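Hemin degrading factor (Pseudomonas aeruginosa, PDB 4MF9) binds heme and, as a HemS-family heme-trafficking protein, probably also degrades it. Local coordinates at residues 145-149 and 184-188; 139-143 and 163-167. All blocks are in the same frame, centred on the assembly; numbering follows the deposited sequence.

From the N terminus, the chain enters strand 138-146, on which the first segments of both contacts lie or begin. Residues 139-143 of contact 2 come first, and residues 145-149 of contact 1 follow at the strand's far end and in the turn beyond it. The chain returns along strand 151-157 and reaches 163-167, at the start of helix 166-173. This closes contact 2 after 19 intervening residues. The chain then passes the helix and reaches 184-188, closing contact 1 after 34. The segments alternate, so the two closures cross. Their centres lie about 26 Å apart. Contact 2 ties the sheet to helix 166-173, and contact 1 ties the hairpin turn to the loop that leads toward helix 201-210.

Contact 1 (145-149 and 184-188); sequences FDQQG and LHEPR
A single backbone hydrogen bond joins a tight turn to a chain segment with no regular structure: H185 N donates to Q147 O at 3.0 Å, with an angle of 155° at the hydrogen. Q147 O also takes a CA-H...O contact from L184 CA at 3.5 Å. The nearest CA atoms are those of Q147 and L184, 5.4 Å apart. Residues 184-188 are extended, with phi from -62° to -128° and psi from 136° to 165°. D146 to G149 form a type I turn, closed by G149 N to D146 O at 2.9 Å. D146 (chi1 p) adds an Asx turn, D146 OD1 accepting from Q148 N at 2.9 Å. This turn connects strands 138-146 and 151-157 of the antiparallel sheet, and OD1 also accepts from V150 N. G149 has phi 85°, where a CB would clash with the preceding carbonyl oxygen. L184 (m, t) places CD2 3.7 Å from G149 N, and its side chain also touches E49 of helix 47-52. Q147, with chi1 between wells at -122°, sets CG 3.5 Å from H185 CB. Q148 (m) turns back so that its CG lies 3.8 Å from P187 CG.

Contact 2 (139-143 and 163-167); sequences QRSIQ and VRAWE
Here the start of helix 166-173 packs on an antiparallel sheet of the HemS/ChuX fold, with W166 as the main side chain from the helix side. Residues 139-143 are regular strand, with phi from -100° to -151° and psi from 118° to 152°. They lie in strand 138-146, between strands 124-133 and 151-157. Residues 163-165 have helical angles, and W166 N bonds to V163 O at 3.2 Å. The nearest CA atoms are R140 CA and W166 CA, 8.3 Å apart. No hydrogen bond crosses between the segments, so side-chain packing joins them.

W166 has chi1 t (178°) and chi2 -105°, which carries its indole to the strand. R140 points its CA-to-CB bond toward 163-167, so the two side chains meet. Its chi1 is m, and chi2 and chi3 are both t, so the chain runs out extended across one face of the indole; chi4 at 89° turns the guanidinium. This makes a CH-pi contact: R140 CD stands 3.5 Å from the centroid of the W166 five-membered ring, 6° off the normal. The R140 guanidinium has V163 CG1 over one face. R140 CZ is 5.2 Å from the centroid of the W166 five-membered ring, a long cation-pi contact, weak at most.

The CA-to-CB bond of I142 points sideways, but the m, m rotamer brings CD1 nearer: I142 CD1 is 3.7 Å from W166 CZ3. S141 points its CB away, and its chi1 is p; S141 OG accepts from Q143 NE2 at 3.0 Å. W166 also touches L157 of strand 151-157. At the edge of the indole, near its plane, S141 O lies 3.5 Å from W166 CH2.

Contact 1 (145-149 and 184-188)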
loop_
_atom_site.group_PDB
_atom_site.type_symbol
_atom_site.label_atom_id
_atom_site.label_comp_id
_atom_site.label_asym_id
_atom_site.label_seq_id
_atom_site.Cartn_x
_atom_site.Cartn_y
_atom_site.Cartn_z
ATOM N N PHE A 145 5.615 1.736 -11.464
ATOM C CA PHE A 145 6.071 3.024 -10.939
ATOM C C PHE A 145 5.184 4.198 -11.361
ATOM O O PHE A 145 4.563 4.162 -12.432
ATOM C CB PHE A 145 7.532 3.255 -11.346
ATOM C CG PHE A 145 8.449 2.171 -10.859
ATOM C CD1 PHE A 145 9.022 2.247 -9.594
ATOM C CD2 PHE A 145 8.698 1.049 -11.645
ATOM C CE1 PHE A 145 9.847 1.238 -9.124
ATOM C CE2 PHE A 145 9.525 0.028 -11.172
ATOM C CZ PHE A 145 10.095 0.127 -9.911
ATOM N N ASP A 146 5.112 5.225 -10.509
ATOM C CA ASP A 146 4.213 6.362 -10.747
ATOM C C ASP A 146 4.865 7.490 -11.560
ATOM O O ASP A 146 5.997 7.351 -12.015
ATOM C CB ASP A 146 3.576 6.889 -9.435
ATOM C CG ASP A 146 4.581 7.519 -8.475
ATOM O OD1 ASP A 146 5.665 7.959 -8.901
ATOM O OD2 ASP A 146 4.269 7.592 -7.261
ATOM N N GLN A 147 4.188 8.615 -11.685
ATOM C CA GLN A 147 4.673 9.694 -12.476
ATOM C C GLN A 147 5.994 10.253 -12.002
ATOM O O GLN A 147 6.676 10.917 -12.750
ATOM C CB GLN A 147 3.652 10.781 -12.536
ATOM C CG GLN A 147 3.263 11.068 -13.924
ATOM C CD GLN A 147 2.603 9.928 -14.506
ATOM O OE1 GLN A 147 2.913 9.550 -15.584
ATOM N NE2 GLN A 147 1.691 9.360 -13.791
ATOM N N GLN A 148 6.326 10.036 -10.742
ATOM C CA GLN A 148 7.578 10.530 -10.164
ATOM C C GLN A 148 8.656 9.447 -10.075
ATOM O O GLN A 148 9.751 9.685 -9.544
ATOM C CB GLN A 148 7.332 11.161 -8.787
ATOM C CG GLN A 148 6.544 12.485 -8.845
ATOM C CD GLN A 148 5.081 12.292 -9.196
ATOM O OE1 GLN A 148 4.610 12.764 -10.232
ATOM N NE2 GLN A 148 4.350 11.607 -8.329
ATOM N N GLY A 149 8.342 8.254 -10.571
ATOM C CA GLY A 149 9.288 7.144 -10.501
ATOM C C GLY A 149 9.260 6.365 -9.191
ATOM O O GLY A 149 10.088 5.473 -8.968
ATOM N N LEU A 184 9.300 11.247 -16.735
ATOM C CA LEU A 184 8.728 11.624 -15.443
ATOM C C LEU A 184 8.119 13.023 -15.475
ATOM O O LEU A 184 8.757 13.977 -15.929
ATOM C CB LEU A 184 9.787 11.555 -14.340
ATOM C CG LEU A 184 10.566 10.250 -14.169
ATOM C CD1 LEU A 184 11.546 10.382 -13.026
ATOM C CD2 LEU A 184 9.645 9.078 -13.934
ATOM N N HIS A 185 7.005 13.174 -14.773
ATOM C CA HIS A 185 6.259 14.383 -14.673
ATOM C C HIS A 185 6.529 15.089 -13.388
ATOM O O HIS A 185 6.894 14.531 -12.403
ATOM C CB HIS A 185 4.798 14.102 -14.840
ATOM C CG HIS A 185 4.420 13.774 -16.241
ATOM N ND1 HIS A 185 5.312 13.850 -17.288
ATOM C CD2 HIS A 185 3.245 13.364 -16.776
ATOM C CE1 HIS A 185 4.707 13.483 -18.404
ATOM N NE2 HIS A 185 3.451 13.191 -18.121
ATOM N N GLU A 186 6.426 16.396 -13.380
ATOM C CA GLU A 186 6.718 17.121 -12.168
ATOM C C GLU A 186 5.539 16.974 -11.209
ATOM O O GLU A 186 4.405 16.984 -11.636
ATOM C CB GLU A 186 7.083 18.556 -12.488
ATOM C CG GLU A 186 7.494 19.389 -11.293
ATOM C CD GLU A 186 8.783 18.921 -10.717
ATOM O OE1 GLU A 186 9.796 18.823 -11.456
ATOM O OE2 GLU A 186 8.785 18.634 -9.522
ATOM N N PRO A 187 5.807 16.862 -9.915
ATOM C CA PRO A 187 4.697 16.576 -9.007
ATOM C C PRO A 187 3.671 17.665 -9.039
ATOM O O PRO A 187 3.867 18.875 -9.101
ATOM C CB PRO A 187 5.365 16.441 -7.656
ATOM C CG PRO A 187 6.814 16.139 -7.975
ATOM C CD PRO A 187 7.030 16.216 -9.446
ATOM N N ARG A 188 2.428 17.188 -9.076
ATOM C CA ARG A 188 1.175 17.984 -9.259
ATOM C C ARG A 188 0.565 18.646 -8.018
ATOM O O ARG A 188 0.853 18.264 -6.895
ATOM C CB ARG A 188 0.127 17.197 -10.092
ATOM C CG ARG A 188 -1.356 17.437 -9.812
ATOM C CD ARG A 188 -1.868 18.715 -10.431
ATOM N NE ARG A 188 -3.114 18.594 -11.170
ATOM C CZ ARG A 188 -3.230 18.073 -12.383
ATOM N NH1 ARG A 188 -2.171 17.601 -13.003
ATOM N NH2 ARG A 188 -4.398 18.033 -12.979
#

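Contact 2 (139-143 and 163-167)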
loop_
_atom_site.group_PDB
_atom_site.type_symbol
_atom_site.label_atom_id
_atom_site.label_comp_id
_atom_site.label_asym_id
_atom_site.label_seq_id
_atom_site.Cartn_x
_atom_site.Cartn_y
_atom_site.Cartn_z
ATOM N N GLN A 139 14.931 -14.581 -9.991
ATOM C CA GLN A 139 13.836 -13.993 -9.227
ATOM C C GLN A 139 13.078 -13.059 -10.170
ATOM O O GLN A 139 13.652 -12.156 -10.703
ATOM C CB GLN A 139 14.384 -13.236 -8.021
ATOM C CG GLN A 139 13.381 -12.730 -7.006
ATOM C CD GLN A 139 14.056 -12.020 -5.861
ATOM O OE1 GLN A 139 14.079 -10.798 -5.778
ATOM N NE2 GLN A 139 14.634 -12.797 -4.973
ATOM N N ARG A 140 11.818 -13.372 -10.387
ATOM C CA ARG A 140 10.993 -12.680 -11.366
ATOM C C ARG A 140 9.971 -11.794 -10.678
ATOM O O ARG A 140 9.389 -12.167 -9.652
ATOM C CB ARG A 140 10.299 -13.693 -12.282
ATOM C CG ARG A 140 11.303 -14.632 -12.966
ATOM C CD ARG A 140 10.616 -15.710 -13.777
ATOM N NE ARG A 140 11.590 -16.467 -14.566
ATOM C CZ ARG A 140 12.225 -17.552 -14.131
ATOM N NH1 ARG A 140 11.987 -18.021 -12.911
ATOM N NH2 ARG A 140 13.095 -18.175 -14.919
ATOM N N SER A 141 9.795 -10.616 -11.188
ATOM C CA SER A 141 8.820 -9.703 -10.633
ATOM C C SER A 141 8.255 -8.753 -11.658
ATOM O O SER A 141 8.934 -8.447 -12.596
ATOM C CB SER A 141 9.379 -8.911 -9.472
ATOM O OG SER A 141 10.377 -8.052 -9.799
ATOM N N ILE A 142 7.023 -8.315 -11.439
ATOM C CA ILE A 142 6.418 -7.210 -12.200
ATOM C C ILE A 142 6.412 -5.977 -11.312
ATOM O O ILE A 142 5.965 -6.062 -10.236
ATOM C CB ILE A 142 4.988 -7.554 -12.645
ATOM C CG1 ILE A 142 4.969 -8.830 -13.501
ATOM C CG2 ILE A 142 4.339 -6.392 -13.315
ATOM C CD1 ILE A 142 5.799 -8.708 -14.718
ATOM N N GLN A 143 7.001 -4.885 -11.749
ATOM C CA GLN A 143 7.103 -3.735 -10.890
ATOM C C GLN A 143 6.549 -2.463 -11.542
ATOM O O GLN A 143 6.930 -2.127 -12.612
ATOM C CB GLN A 143 8.522 -3.500 -10.364
ATOM C CG GLN A 143 9.213 -4.727 -9.790
ATOM C CD GLN A 143 10.493 -4.452 -8.989
ATOM O OE1 GLN A 143 10.932 -3.371 -8.853
ATOM N NE2 GLN A 143 11.023 -5.477 -8.439
ATOM N N VAL A 163 5.809 -20.980 -13.404
ATOM C CA VAL A 163 6.913 -20.337 -14.067
ATOM C C VAL A 163 6.753 -20.326 -15.572
ATOM O O VAL A 163 7.227 -19.470 -16.210
ATOM C CB VAL A 163 8.261 -20.922 -13.611
ATOM C CG1 VAL A 163 9.414 -20.080 -14.078
ATOM C CG2 VAL A 163 8.284 -21.051 -12.100
ATOM N N ARG A 164 6.069 -21.286 -16.115
ATOM C CA ARG A 164 5.916 -21.327 -17.536
ATOM C C ARG A 164 4.957 -20.270 -18.126
ATOM O O ARG A 164 4.879 -20.121 -19.297
ATOM C CB ARG A 164 5.629 -22.736 -18.023
ATOM C CG ARG A 164 4.377 -23.298 -17.484
ATOM C CD ARG A 164 4.675 -24.330 -16.396
ATOM N NE ARG A 164 5.238 -25.529 -16.961
ATOM C CZ ARG A 164 4.564 -26.629 -17.244
ATOM N NH1 ARG A 164 3.260 -26.731 -16.986
ATOM N NH2 ARG A 164 5.209 -27.640 -17.797
ATOM N N ALA A 165 4.251 -19.551 -17.282
ATOM C CA ALA A 165 3.374 -18.490 -17.749
ATOM C C ALA A 165 4.195 -17.231 -17.986
ATOM O O ALA A 165 3.793 -16.352 -18.745
ATOM C CB ALA A 165 2.264 -18.236 -16.729
ATOM N N TRP A 166 5.362 -17.166 -17.343
ATOM C CA TRP A 166 6.207 -15.967 -17.355
ATOM C C TRP A 166 6.578 -15.431 -18.748
ATOM O O TRP A 166 6.197 -14.324 -19.114
ATOM C CB TRP A 166 7.473 -16.206 -16.527
ATOM C CG TRP A 166 8.416 -15.037 -16.520
ATOM C CD1 TRP A 166 9.598 -14.927 -17.206
ATOM C CD2 TRP A 166 8.260 -13.811 -15.794
ATOM N NE1 TRP A 166 10.183 -13.710 -16.945
ATOM C CE2 TRP A 166 9.378 -13.003 -16.088
ATOM C CE3 TRP A 166 7.276 -13.316 -14.927
ATOM C CZ2 TRP A 166 9.547 -11.728 -15.536
ATOM C CZ3 TRP A 166 7.447 -12.052 -14.377
ATOM C CH2 TRP A 166 8.573 -11.273 -14.687
ATOM N N GLU A 167 7.242 -16.241 -19.557
ATOM C CA GLU A 167 7.711 -15.722 -20.810
ATOM C C GLU A 167 6.650 -15.306 -21.803
ATOM O O GLU A 167 6.746 -14.279 -22.377
ATOM C CB GLU A 167 8.760 -16.604 -21.422
ATOM C CG GLU A 167 9.907 -15.807 -22.020
ATOM C CD GLU A 167 10.752 -15.052 -21.018
ATOM O OE1 GLU A 167 10.760 -13.808 -21.061
ATOM O OE2 GLU A 167 11.432 -15.697 -20.198
#